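Local coordinates for BF1531-like N-terminal domain-containing protein (PDB 3SLR), which is of unknown function, but its N-terminal part, held here, binds magnesium in a phosphatase-like domain and may hydrolyse ester bonds, at residues E8-T13 / L36-K41; A26-T31 / E52-E57; Q60-I65 / D106-F111; P77-I82 / R122-N127. One frame throughout, in Å; residues are numbered along the deposited sequence.

Overall arrangement
Contacts 2 and 4 lie in one five-stranded parallel sheet, their centres about 10 Å apart, and meet where strands 22-29 and 79-83 pair, A26 O and I81 N being 2.7 Å apart, a probable hydrogen bond. Helix 34-46 of contact 1 covers one face of this sheet: its A37 and I40 rest on L53 of contact 2, and I40 also reaches I81 of contact 4. Contact 3 covers the other face, with V61 against L28 and I82. The nearest atoms of contacts 1 and 3 are therefore about 11 Å apart. All four contacts lie away from the magnesium site formed by D228, D230 and D336, which belongs to the phosphatase domain with its own four-stranded sheet.

Contact 1 (E8-T13 / L36-K41); sequences ELKRAT and LATAIK
T38 holds CG2 anti to its backbone N, OG1 being at chi1 -65°, and this turns the methyl toward helix 6-12, where it lies 3.9 Å from K10 CB. T13 takes the more crowded rotamer, chi1 69°, with OG1 between its own N and carbonyl carbon. There OG1 donates a short bond of 2.6 Å to K10 O, in the carbonyl plane and along a lone pair. K10 O also accepts from T13 N, so one carbonyl holds both the backbone and the hydroxyl of T13. With OG1 fixed in this way, CG2 is presented to the other helix and comes to 3.7 Å from T38 O. Threonine suits both positions: its methyl makes the contact while its hydroxyl serves its own backbone, T38 OG1 bonding weakly to Q34 O. K41 is extended until a bend at chi4, -57°, brings NZ to 3.8 Å from T13 O, near the carbonyl but not hydrogen-bonded to it. Deeper in, L9 places CD1 3.8 Å from A39 CB, the small alanine allowing L9 CA to approach within 5.5 Å of A39 CA. K10 leads its extended chain away from the helix it borders. Helix 203-217 closes the cluster beside L9 and A39, with S207 touching both, while A37 and I40 carry helix 34-46 onto strands 50-55 and 79-83.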
loop_
_atom_site.group_PDB
_atom_site.type_symbol
_atom_site.label_atom_id
_atom_site.label_comp_id
_atom_site.label_asym_id
_atom_site.label_seq_id
_atom_site.Cartn_x
_atom_site.Cartn_y
_atom_site.Cartn_z
ATOM N N GLU A 8 11.824 15.635 -1.588
ATOM C CA GLU A 8 10.838 16.149 -0.641
ATOM C C GLU A 8 10.941 15.439 0.701
ATOM O O GLU A 8 10.831 16.074 1.760
ATOM C CB GLU A 8 9.430 15.978 -1.201
ATOM C CG GLU A 8 9.148 16.801 -2.445
ATOM C CD GLU A 8 7.789 16.492 -3.043
ATOM O OE1 GLU A 8 7.506 15.305 -3.301
ATOM O OE2 GLU A 8 6.994 17.436 -3.247
ATOM N N LEU A 9 11.140 14.121 0.659
ATOM C CA LEU A 9 11.285 13.345 1.891
ATOM C C LEU A 9 12.495 13.799 2.697
ATOM O O LEU A 9 12.412 13.988 3.917
ATOM C CB LEU A 9 11.370 11.845 1.583
ATOM C CG LEU A 9 10.106 11.238 0.969
ATOM C CD1 LEU A 9 10.291 9.733 0.766
ATOM C CD2 LEU A 9 8.896 11.512 1.860
ATOM N N LYS A 10 13.621 13.990 2.018
ATOM C CA LYS A 10 14.833 14.434 2.699
ATOM C C LYS A 10 14.660 15.837 3.284
ATOM O O LYS A 10 15.092 16.110 4.409
ATOM C CB LYS A 10 16.027 14.392 1.749
ATOM C CG LYS A 10 17.334 14.834 2.383
ATOM C CD LYS A 10 18.489 14.573 1.434
ATOM C CE LYS A 10 19.822 14.918 2.070
ATOM N NZ LYS A 10 20.937 14.612 1.130
ATOM N N ARG A 11 14.034 16.724 2.516
ATOM C CA ARG A 11 13.745 18.076 2.990
ATOM C C ARG A 11 12.892 18.041 4.252
ATOM O O ARG A 11 13.107 18.828 5.175
ATOM C CB ARG A 11 13.028 18.882 1.907
ATOM C CG ARG A 11 12.662 20.300 2.302
ATOM C CD ARG A 11 11.785 20.937 1.233
ATOM N NE ARG A 11 10.475 20.288 1.133
ATOM C CZ ARG A 11 9.726 20.262 0.032
ATOM N NH1 ARG A 11 10.155 20.844 -1.082
ATOM N NH2 ARG A 11 8.548 19.649 0.039
ATOM N N ALA A 12 11.919 17.136 4.293
ATOM C CA ALA A 12 11.050 17.028 5.462
ATOM C C ALA A 12 11.808 16.634 6.735
ATOM O O ALA A 12 11.383 16.975 7.845
ATOM C CB ALA A 12 9.888 16.062 5.197
ATOM N N THR A 13 12.927 15.929 6.593
ATOM C CA THR A 13 13.680 15.503 7.777
ATOM C C THR A 13 14.291 16.701 8.505
ATOM O O THR A 13 14.772 16.575 9.634
ATOM C CB THR A 13 14.785 14.461 7.466
ATOM O OG1 THR A 13 15.834 15.067 6.701
ATOM C CG2 THR A 13 14.217 13.267 6.711
ATOM N N LEU A 36 17.203 4.770 2.364
ATOM C CA LEU A 36 15.914 4.244 2.804
ATOM C C LEU A 36 15.570 4.783 4.194
ATOM O O LEU A 36 14.419 5.119 4.475
ATOM C CB LEU A 36 15.923 2.712 2.806
ATOM C CG LEU A 36 14.645 1.981 3.240
ATOM C CD1 LEU A 36 13.456 2.372 2.376
ATOM C CD2 LEU A 36 14.865 0.473 3.218
ATOM N N ALA A 37 16.576 4.886 5.055
ATOM C CA ALA A 37 16.377 5.482 6.384
ATOM C C ALA A 37 15.872 6.918 6.288
ATOM O O ALA A 37 14.895 7.295 6.951
ATOM C CB ALA A 37 17.662 5.424 7.195
ATOM N N THR A 38 16.539 7.720 5.463
ATOM C CA THR A 38 16.126 9.099 5.249
ATOM C C THR A 38 14.696 9.164 4.723
ATOM O O THR A 38 13.868 9.929 5.220
ATOM C CB THR A 38 17.070 9.808 4.274
ATOM O OG1 THR A 38 18.370 9.905 4.864
ATOM C CG2 THR A 38 16.566 11.207 3.971
ATOM N N ALA A 39 14.404 8.340 3.721
ATOM C CA ALA A 39 13.072 8.308 3.127
ATOM C C ALA A 39 11.996 7.938 4.137
ATOM O O ALA A 39 10.957 8.582 4.206
ATOM C CB ALA A 39 13.042 7.351 1.941
ATOM N N ILE A 40 12.237 6.898 4.924
ATOM C CA ILE A 40 11.274 6.514 5.964
ATOM C C ILE A 40 11.056 7.616 7.005
ATOM O O ILE A 40 9.918 7.901 7.410
ATOM C CB ILE A 40 11.701 5.215 6.676
ATOM C CG1 ILE A 40 11.495 4.034 5.724
ATOM C CG2 ILE A 40 10.897 5.025 7.975
ATOM C CD1 ILE A 40 12.106 2.731 6.187
ATOM N N LYS A 41 12.148 8.235 7.439
ATOM C CA LYS A 41 12.065 9.275 8.457
ATOM C C LYS A 41 11.281 10.483 7.931
ATOM O O LYS A 41 10.370 10.982 8.595
ATOM C CB LYS A 41 13.470 9.670 8.917
ATOM C CG LYS A 41 13.483 10.732 10.012
ATOM C CD LYS A 41 14.894 10.893 10.576
ATOM C CE LYS A 41 14.915 11.895 11.719
ATOM N NZ LYS A 41 14.388 13.213 11.277
#

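Contact 2 (A26-T31 / E52-E57); sequences ALLGDT and ELWEAE
Two parallel strands of a beta-alpha-beta unit meet here: strand 22-29 leads through helix 34-46 to strand 50-55, an outermost strand of the sheet. W54 sets CG anti to its backbone N, chi1 176°, so from CB the indole is carried along the face that also bears A26 and L28. CE3 arrives first, 3.7 Å from A26 CB, which lies at the ring edge near its plane. Further out, CZ3 approaches CG and CD2 of L28 obliquely, at 4.0 Å from CG, and the tip, CH2, packs against Q64. The backbone N of A56 lies above one face toward the rim, and the ring of F75 also meets the indole. Alanine at 26 and 56 suits this crowding: A56 CB sits 3.6 Å from L28 CG, on the same side as the indole, so the methyl and the ring together cover the end of the leucine.

On the other face L27 lies beside L53 and E55; E55 OE1 bonds to T33 OG1, outside these two strands. The backbones are joined around L27. Its N donates to W54 O at 2.8 Å, and its O accepts from A56 N at 3.0 Å, both donors lying nearly along the C=O axis. Beyond A56 direct pairing gives way to water. One molecule donates to both G29 O and E57 O; a second accepts from G29 N at 3.1 Å and donates to A56 O at 3.0 Å.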
loop_
_atom_site.group_PDB
_atom_site.type_symbol
_atom_site.label_atom_id
_atom_site.label_comp_id
_atom_site.label_asym_id
_atom_site.label_seq_id
_atom_site.Cartn_x
_atom_site.Cartn_y
_atom_site.Cartn_z
ATOM N N ALA A 26 13.593 1.161 14.387
ATOM C CA ALA A 26 14.867 0.535 14.020
ATOM C C ALA A 26 14.784 -0.000 12.584
ATOM O O ALA A 26 13.771 -0.568 12.177
ATOM C CB ALA A 26 15.198 -0.597 14.978
ATOM N N LEU A 27 15.852 0.191 11.823
ATOM C CA LEU A 27 15.918 -0.333 10.463
ATOM C C LEU A 27 17.196 -1.144 10.307
ATOM O O LEU A 27 18.296 -0.650 10.576
ATOM C CB LEU A 27 15.906 0.817 9.458
ATOM C CG LEU A 27 16.158 0.459 7.995
ATOM C CD1 LEU A 27 15.029 -0.424 7.435
ATOM C CD2 LEU A 27 16.311 1.736 7.178
ATOM N N LEU A 28 17.048 -2.398 9.889
ATOM C CA LEU A 28 18.190 -3.291 9.705
ATOM C C LEU A 28 18.057 -3.997 8.358
ATOM O O LEU A 28 17.026 -4.608 8.074
ATOM C CB LEU A 28 18.243 -4.331 10.829
ATOM C CG LEU A 28 18.158 -3.824 12.274
ATOM C CD1 LEU A 28 16.700 -3.699 12.703
ATOM C CD2 LEU A 28 18.883 -4.765 13.211
ATOM N N GLY A 29 19.097 -3.928 7.535
ATOM C CA GLY A 29 19.028 -4.516 6.206
ATOM C C GLY A 29 20.323 -5.165 5.775
ATOM O O GLY A 29 21.363 -4.949 6.403
ATOM N N ASP A 30 20.265 -5.969 4.712
ATOM C CA ASP A 30 21.475 -6.599 4.176
ATOM C C ASP A 30 21.982 -5.925 2.894
ATOM O O ASP A 30 22.889 -6.426 2.223
ATOM C CB ASP A 30 21.318 -8.122 4.006
ATOM C CG ASP A 30 20.175 -8.519 3.059
ATOM O OD1 ASP A 30 19.751 -7.720 2.201
ATOM O OD2 ASP A 30 19.717 -9.673 3.160
ATOM N N THR A 31 21.395 -4.780 2.569
ATOM C CA THR A 31 21.955 -3.892 1.546
ATOM C C THR A 31 22.137 -2.517 2.192
ATOM O O THR A 31 21.819 -2.346 3.362
ATOM C CB THR A 31 21.076 -3.806 0.281
ATOM O OG1 THR A 31 19.752 -3.336 0.612
ATOM C CG2 THR A 31 20.987 -5.180 -0.388
ATOM N N GLU A 52 12.250 8.823 15.297
ATOM C CA GLU A 52 13.639 8.663 15.700
ATOM C C GLU A 52 14.128 7.368 15.072
ATOM O O GLU A 52 13.731 6.275 15.482
ATOM C CB GLU A 52 13.792 8.614 17.226
ATOM C CG GLU A 52 15.251 8.446 17.675
ATOM C CD GLU A 52 15.416 8.284 19.185
ATOM O OE1 GLU A 52 16.546 7.971 19.632
ATOM O OE2 GLU A 52 14.430 8.475 19.925
ATOM N N LEU A 53 14.988 7.489 14.070
ATOM C CA LEU A 53 15.369 6.319 13.279
ATOM C C LEU A 53 16.780 5.821 13.572
ATOM O O LEU A 53 17.765 6.508 13.291
ATOM C CB LEU A 53 15.198 6.620 11.796
ATOM C CG LEU A 53 15.040 5.375 10.917
ATOM C CD1 LEU A 53 14.044 5.633 9.820
ATOM C CD2 LEU A 53 16.397 4.939 10.370
ATOM N N TRP A 54 16.868 4.630 14.164
ATOM C CA TRP A 54 18.151 3.970 14.383
ATOM C C TRP A 54 18.410 2.977 13.248
ATOM O O TRP A 54 17.553 2.167 12.916
ATOM C CB TRP A 54 18.174 3.235 15.724
ATOM C CG TRP A 54 19.438 2.467 15.968
ATOM C CD1 TRP A 54 20.606 2.951 16.502
ATOM C CD2 TRP A 54 19.670 1.075 15.698
ATOM N NE1 TRP A 54 21.542 1.948 16.574
ATOM C CE2 TRP A 54 20.995 0.789 16.087
ATOM C CE3 TRP A 54 18.887 0.043 15.164
ATOM C CZ2 TRP A 54 21.553 -0.483 15.960
ATOM C CZ3 TRP A 54 19.444 -1.222 15.040
ATOM C CH2 TRP A 54 20.764 -1.472 15.432
ATOM N N GLU A 55 19.598 3.061 12.666
ATOM C CA GLU A 55 19.992 2.213 11.549
ATOM C C GLU A 55 21.092 1.291 12.033
ATOM O O GLU A 55 22.106 1.756 12.579
ATOM C CB GLU A 55 20.579 3.098 10.455
ATOM C CG GLU A 55 19.986 2.964 9.091
ATOM C CD GLU A 55 20.787 3.755 8.068
ATOM O OE1 GLU A 55 21.283 3.139 7.104
ATOM O OE2 GLU A 55 20.932 4.989 8.246
ATOM N N ALA A 56 20.911 -0.009 11.841
ATOM C CA ALA A 56 21.977 -0.955 12.126
ATOM C C ALA A 56 23.075 -0.741 11.104
ATOM O O ALA A 56 22.818 -0.256 9.996
ATOM C CB ALA A 56 21.470 -2.387 12.064
ATOM N N GLU A 57 24.302 -1.086 11.481
ATOM C CA GLU A 57 25.407 -1.036 10.544
ATOM C C GLU A 57 25.144 -1.992 9.392
ATOM O O GLU A 57 24.333 -2.914 9.509
ATOM C CB GLU A 57 26.717 -1.399 11.236
ATOM C CG GLU A 57 27.047 -0.472 12.391
ATOM C CD GLU A 57 27.079 0.990 11.980
ATOM O OE1 GLU A 57 27.607 1.304 10.895
ATOM O OE2 GLU A 57 26.568 1.834 12.745
HETATM O O HOH W 1 22.062 -4.302 9.109
HETATM O O HOH W 2 21.013 -1.497 7.961
#

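Contact 3 (Q60-I65 / D106-F111); sequences QVERQI and DDRLDF
D106 opens this portion of helix 104-118 facing away from helix 61-66, forming a salt bridge with K153. Two residues on, R108 points CG anti to its N and then folds through chi2 52° and chi3 50°, which swings the guanidinium back toward E62. R108 NH2 ends 4.5 Å from E62 OE2. That is too far for a salt bridge, and the oxygen stands well out of the guanidinium plane, so the two groups probably interact only through their charges. Each has another partner: H84 NE2 bonds to E62 OE2, and Y128 OH bonds to R108 NH1. L109 leaves on another side for helix 147-164.

F111 carries most of the contact. With CG anti to the backbone N, chi1 175°, its ring projects straight across the gap, which suits a large aromatic because the local axes of 61-65 and 106-111 come no closer than 13.0 Å. E62 bends at chi2, laying its aliphatic CG over one face of the ring, 4.1 Å from the centroid, in a CH-pi contact. The carboxylate is thus left to bond H84 while the methylene does the packing. The ring's far end meets branched residues: F111 CE2 is 3.9 Å from V61 CG1, and F111 CZ is 3.9 Å from I65 CB. V61 also rests on L28 and I82, and L115, further along helix 104-118, on I82 and V123. Two helices side by side on one face of a parallel sheet form an outer layer of a three-layer alpha/beta/alpha domain, consistent with the SGNH-hydrolase clan.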
loop_
_atom_site.group_PDB
_atom_site.type_symbol
_atom_site.label_atom_id
_atom_site.label_comp_id
_atom_site.label_asym_id
_atom_site.label_seq_id
_atom_site.Cartn_x
_atom_site.Cartn_y
_atom_site.Cartn_z
ATOM N N GLN A 60 24.048 -6.351 9.272
ATOM C CA GLN A 60 24.149 -6.876 10.633
ATOM C C GLN A 60 22.791 -7.282 11.197
ATOM O O GLN A 60 22.558 -7.185 12.402
ATOM C CB GLN A 60 24.825 -5.860 11.569
ATOM C CG GLN A 60 26.288 -5.603 11.241
ATOM C CD GLN A 60 27.012 -4.877 12.359
ATOM O OE1 GLN A 60 26.429 -4.590 13.403
ATOM N NE2 GLN A 60 28.291 -4.579 12.142
ATOM N N VAL A 61 21.897 -7.743 10.326
ATOM C CA VAL A 61 20.560 -8.106 10.766
ATOM C C VAL A 61 20.618 -9.203 11.817
ATOM O O VAL A 61 20.176 -9.016 12.944
ATOM C CB VAL A 61 19.677 -8.570 9.595
ATOM C CG1 VAL A 61 18.337 -9.073 10.110
ATOM C CG2 VAL A 61 19.474 -7.427 8.613
ATOM N N GLU A 62 21.178 -10.348 11.444
ATOM C CA GLU A 62 21.249 -11.481 12.357
ATOM C C GLU A 62 22.114 -11.148 13.575
ATOM O O GLU A 62 21.755 -11.457 14.706
ATOM C CB GLU A 62 21.786 -12.716 11.633
ATOM C CG GLU A 62 20.883 -13.214 10.499
ATOM C CD GLU A 62 20.981 -12.359 9.235
ATOM O OE1 GLU A 62 21.980 -11.623 9.069
ATOM O OE2 GLU A 62 20.053 -12.429 8.408
ATOM N N ARG A 63 23.245 -10.499 13.329
ATOM C CA ARG A 63 24.174 -10.115 14.387
ATOM C C ARG A 63 23.463 -9.348 15.498
ATOM O O ARG A 63 23.618 -9.658 16.680
ATOM C CB ARG A 63 25.312 -9.276 13.796
ATOM C CG ARG A 63 25.972 -8.303 14.760
ATOM C CD ARG A 63 26.993 -8.985 15.651
ATOM N NE ARG A 63 27.615 -8.040 16.576
ATOM C CZ ARG A 63 28.677 -8.320 17.329
ATOM N NH1 ARG A 63 29.242 -9.519 17.266
ATOM N NH2 ARG A 63 29.178 -7.400 18.141
ATOM N N GLN A 64 22.673 -8.352 15.114
ATOM C CA GLN A 64 22.002 -7.494 16.089
ATOM C C GLN A 64 20.850 -8.194 16.798
ATOM O O GLN A 64 20.654 -8.023 18.000
ATOM C CB GLN A 64 21.496 -6.222 15.408
ATOM C CG GLN A 64 22.603 -5.248 15.030
ATOM C CD GLN A 64 23.240 -4.603 16.251
ATOM O OE1 GLN A 64 22.556 -4.002 17.078
ATOM N NE2 GLN A 64 24.556 -4.721 16.366
ATOM N N ILE A 65 20.081 -8.977 16.047
ATOM C CA ILE A 65 18.924 -9.660 16.612
ATOM C C ILE A 65 19.340 -10.811 17.540
ATOM O O ILE A 65 18.669 -11.085 18.538
ATOM C CB ILE A 65 17.964 -10.169 15.495
ATOM C CG1 ILE A 65 17.415 -8.991 14.678
ATOM C CG2 ILE A 65 16.809 -10.973 16.082
ATOM C CD1 ILE A 65 16.632 -7.974 15.488
ATOM N N ASP A 106 13.334 -22.667 4.728
ATOM C CA ASP A 106 13.173 -23.108 6.116
ATOM C C ASP A 106 14.090 -22.354 7.081
ATOM O O ASP A 106 13.658 -21.929 8.148
ATOM C CB ASP A 106 13.417 -24.614 6.246
ATOM C CG ASP A 106 12.300 -25.448 5.637
ATOM O OD1 ASP A 106 11.156 -24.955 5.557
ATOM O OD2 ASP A 106 12.574 -26.607 5.251
ATOM N N ASP A 107 15.351 -22.189 6.709
ATOM C CA ASP A 107 16.295 -21.493 7.580
ATOM C C ASP A 107 15.913 -20.028 7.794
ATOM O O ASP A 107 15.997 -19.504 8.912
ATOM C CB ASP A 107 17.720 -21.576 7.022
ATOM C CG ASP A 107 18.318 -22.974 7.130
ATOM O OD1 ASP A 107 17.754 -23.830 7.851
ATOM O OD2 ASP A 107 19.370 -23.212 6.500
ATOM N N ARG A 108 15.516 -19.367 6.710
ATOM C CA ARG A 108 15.134 -17.963 6.771
ATOM C C ARG A 108 13.874 -17.852 7.621
ATOM O O ARG A 108 13.773 -16.973 8.488
ATOM C CB ARG A 108 14.914 -17.419 5.350
ATOM C CG ARG A 108 14.478 -15.951 5.264
ATOM C CD ARG A 108 15.398 -15.009 6.051
ATOM N NE ARG A 108 16.841 -15.166 5.779
ATOM C CZ ARG A 108 17.529 -14.476 4.866
ATOM N NH1 ARG A 108 16.923 -13.603 4.071
ATOM N NH2 ARG A 108 18.835 -14.676 4.724
ATOM N N LEU A 109 12.937 -18.775 7.408
ATOM C CA LEU A 109 11.696 -18.790 8.183
ATOM C C LEU A 109 11.987 -19.005 9.667
ATOM O O LEU A 109 11.363 -18.386 10.517
ATOM C CB LEU A 109 10.728 -19.853 7.660
ATOM C CG LEU A 109 10.097 -19.566 6.295
ATOM C CD1 LEU A 109 9.495 -20.830 5.733
ATOM C CD2 LEU A 109 9.026 -18.483 6.446
ATOM N N ASP A 110 12.946 -19.872 9.979
ATOM C CA ASP A 110 13.353 -20.057 11.366
ATOM C C ASP A 110 13.854 -18.744 11.971
ATOM O O ASP A 110 13.529 -18.412 13.117
ATOM C CB ASP A 110 14.431 -21.144 11.490
ATOM C CG ASP A 110 13.865 -22.554 11.353
ATOM O OD1 ASP A 110 12.629 -22.720 11.440
ATOM O OD2 ASP A 110 14.666 -23.501 11.170
ATOM N N PHE A 111 14.655 -17.996 11.215
ATOM C CA PHE A 111 15.163 -16.738 11.738
ATOM C C PHE A 111 14.015 -15.761 11.979
ATOM O O PHE A 111 13.975 -15.060 12.997
ATOM C CB PHE A 111 16.185 -16.087 10.810
ATOM C CG PHE A 111 16.611 -14.732 11.290
ATOM C CD1 PHE A 111 17.469 -14.613 12.374
ATOM C CD2 PHE A 111 16.114 -13.582 10.703
ATOM C CE1 PHE A 111 17.842 -13.364 12.854
ATOM C CE2 PHE A 111 16.481 -12.324 11.175
ATOM C CZ PHE A 111 17.350 -12.217 12.255
#

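Contact 4 (P77-I82 / R122-N127); sequences PDYTII and RVIYYN
Neighbouring parallel strands 79-83 and 122-126 lie in the middle of the parallel sheet of a three-layer alpha/beta/alpha domain, and their backbone polar atoms are paired almost continuously. R122 N donates to D78 O at 3.2 Å from above the carbonyl plane, and T80 N returns a bond of 2.8 Å to R122 O. I124 N then reaches T80 O at 2.8 Å, and I82 N reaches I124 O at 2.9 Å; the last pair, Y126 N to I82 O, is weak. The other edge of strand 79-83 is paired with strand 22-29, I81 bonding to A26 and L28.

The buried side-chain hydroxyls find partners beyond the pair: Y79 OH with Q218 NE2, T80 OG1 with Y72 OH, Y126 OH with T210 OG1, and Y125 OH with both Y128 OH and H84 ND1. Beta-branched residues suit the strand interior. I81 CG2 presses within 3.5 Å of Y126 CE1 on the face covered by helix 203-217, whereas I82 CB lies 3.7 Å from Y125 CD2 beneath helix 104-118. R122 and Y79 run side by side, the arginine's CB against the ring.

Water completes both ends. One molecule donates to D78 O and accepts from R122 NH1. The other donates to I82 O and Y126 O, and its oxygen sits over the centre of one face of the Y125 ring.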
loop_
_atom_site.group_PDB
_atom_site.type_symbol
_atom_site.label_atom_id
_atom_site.label_comp_id
_atom_site.label_asym_id
_atom_site.label_seq_id
_atom_site.Cartn_x
_atom_site.Cartn_y
_atom_site.Cartn_z
ATOM N N PRO A 77 13.148 -0.197 20.260
ATOM C CA PRO A 77 12.313 0.425 19.230
ATOM C C PRO A 77 10.823 0.153 19.419
ATOM O O PRO A 77 10.427 -0.877 19.983
ATOM C CB PRO A 77 12.817 -0.235 17.936
ATOM C CG PRO A 77 13.347 -1.578 18.386
ATOM C CD PRO A 77 13.968 -1.301 19.734
ATOM N N ASP A 78 10.008 1.088 18.945
ATOM C CA ASP A 78 8.568 0.888 18.829
ATOM C C ASP A 78 8.251 0.048 17.588
ATOM O O ASP A 78 7.317 -0.756 17.598
ATOM C CB ASP A 78 7.864 2.233 18.731
ATOM C CG ASP A 78 8.037 3.071 19.976
ATOM O OD1 ASP A 78 7.755 2.550 21.073
ATOM O OD2 ASP A 78 8.459 4.240 19.855
ATOM N N TYR A 79 9.033 0.248 16.530
ATOM C CA TYR A 79 8.913 -0.555 15.308
ATOM C C TYR A 79 10.281 -1.030 14.872
ATOM O O TYR A 79 11.261 -0.308 15.016
ATOM C CB TYR A 79 8.274 0.261 14.183
ATOM C CG TYR A 79 6.836 0.597 14.463
ATOM C CD1 TYR A 79 6.499 1.721 15.195
ATOM C CD2 TYR A 79 5.814 -0.228 14.016
ATOM C CE1 TYR A 79 5.171 2.025 15.471
ATOM C CE2 TYR A 79 4.491 0.063 14.289
ATOM C CZ TYR A 79 4.177 1.189 15.013
ATOM O OH TYR A 79 2.854 1.481 15.281
ATOM N N THR A 80 10.336 -2.249 14.342
ATOM C CA THR A 80 11.569 -2.829 13.820
ATOM C C THR A 80 11.328 -3.210 12.364
ATOM O O THR A 80 10.522 -4.079 12.068
ATOM C CB THR A 80 11.991 -4.083 14.620
ATOM O OG1 THR A 80 12.346 -3.697 15.957
ATOM C CG2 THR A 80 13.192 -4.769 13.978
ATOM N N ILE A 81 12.011 -2.530 11.460
ATOM C CA ILE A 81 11.874 -2.793 10.041
ATOM C C ILE A 81 13.075 -3.609 9.594
ATOM O O ILE A 81 14.226 -3.187 9.754
ATOM C CB ILE A 81 11.824 -1.483 9.236
ATOM C CG1 ILE A 81 10.679 -0.596 9.725
ATOM C CG2 ILE A 81 11.710 -1.777 7.730
ATOM C CD1 ILE A 81 10.734 0.796 9.163
ATOM N N ILE A 82 12.805 -4.790 9.054
ATOM C CA ILE A 82 13.864 -5.655 8.531
ATOM C C ILE A 82 13.784 -5.677 7.011
ATOM O O ILE A 82 12.718 -5.939 6.437
ATOM C CB ILE A 82 13.709 -7.112 9.028
ATOM C CG1 ILE A 82 13.572 -7.170 10.559
ATOM C CG2 ILE A 82 14.859 -7.994 8.511
ATOM C CD1 ILE A 82 14.824 -6.787 11.321
ATOM N N ARG A 122 6.679 -3.853 17.390
ATOM C CA ARG A 122 6.114 -4.445 16.179
ATOM C C ARG A 122 7.192 -4.588 15.117
ATOM O O ARG A 122 8.090 -3.753 15.012
ATOM C CB ARG A 122 4.960 -3.603 15.645
ATOM C CG ARG A 122 3.637 -3.818 16.365
ATOM C CD ARG A 122 3.385 -2.745 17.396
ATOM N NE ARG A 122 2.025 -2.828 17.923
ATOM C CZ ARG A 122 1.447 -1.884 18.656
ATOM N NH1 ARG A 122 2.107 -0.771 18.953
ATOM N NH2 ARG A 122 0.203 -2.051 19.086
ATOM N N VAL A 123 7.113 -5.660 14.338
ATOM C CA VAL A 123 8.073 -5.901 13.275
ATOM C C VAL A 123 7.407 -5.652 11.937
ATOM O O VAL A 123 6.285 -6.080 11.722
ATOM C CB VAL A 123 8.598 -7.352 13.321
ATOM C CG1 VAL A 123 9.417 -7.686 12.066
ATOM C CG2 VAL A 123 9.419 -7.555 14.581
ATOM N N ILE A 124 8.081 -4.907 11.069
ATOM C CA ILE A 124 7.646 -4.764 9.686
ATOM C C ILE A 124 8.713 -5.403 8.796
ATOM O O ILE A 124 9.892 -5.037 8.852
ATOM C CB ILE A 124 7.434 -3.293 9.308
ATOM C CG1 ILE A 124 6.361 -2.668 10.205
ATOM C CG2 ILE A 124 7.020 -3.193 7.847
ATOM C CD1 ILE A 124 6.275 -1.167 10.081
ATOM N N TYR A 125 8.293 -6.359 7.977
ATOM C CA TYR A 125 9.231 -7.217 7.271
ATOM C C TYR A 125 8.906 -7.202 5.784
ATOM O O TYR A 125 7.797 -7.576 5.390
ATOM C CB TYR A 125 9.137 -8.648 7.828
ATOM C CG TYR A 125 10.243 -9.578 7.354
ATOM C CD1 TYR A 125 10.141 -10.246 6.150
ATOM C CD2 TYR A 125 11.382 -9.790 8.124
ATOM C CE1 TYR A 125 11.150 -11.093 5.706
ATOM C CE2 TYR A 125 12.399 -10.636 7.696
ATOM C CZ TYR A 125 12.275 -11.278 6.483
ATOM O OH TYR A 125 13.268 -12.116 6.054
ATOM N N TYR A 126 9.848 -6.733 4.960
ATOM C CA TYR A 126 9.646 -6.741 3.507
ATOM C C TYR A 126 9.720 -8.163 2.978
ATOM O O TYR A 126 10.695 -8.857 3.233
ATOM C CB TYR A 126 10.700 -5.882 2.785
ATOM C CG TYR A 126 10.693 -4.431 3.206
ATOM C CD1 TYR A 126 11.732 -3.904 3.959
ATOM C CD2 TYR A 126 9.630 -3.588 2.866
ATOM C CE1 TYR A 126 11.725 -2.573 4.354
ATOM C CE2 TYR A 126 9.618 -2.257 3.269
ATOM C CZ TYR A 126 10.667 -1.756 4.008
ATOM O OH TYR A 126 10.659 -0.428 4.418
ATOM N N ASN A 127 8.695 -8.606 2.254
ATOM C CA ASN A 127 8.778 -9.903 1.602
ATOM C C ASN A 127 9.597 -9.801 0.321
ATOM O O ASN A 127 10.226 -8.765 0.060
ATOM C CB ASN A 127 7.391 -10.545 1.378
ATOM C CG ASN A 127 6.503 -9.745 0.443
ATOM O OD1 ASN A 127 6.897 -8.684 -0.070
ATOM N ND2 ASN A 127 5.283 -10.255 0.207
HETATM O O HOH W 3 4.968 -0.414 19.007
HETATM O O HOH W 4 12.838 -8.252 4.746
#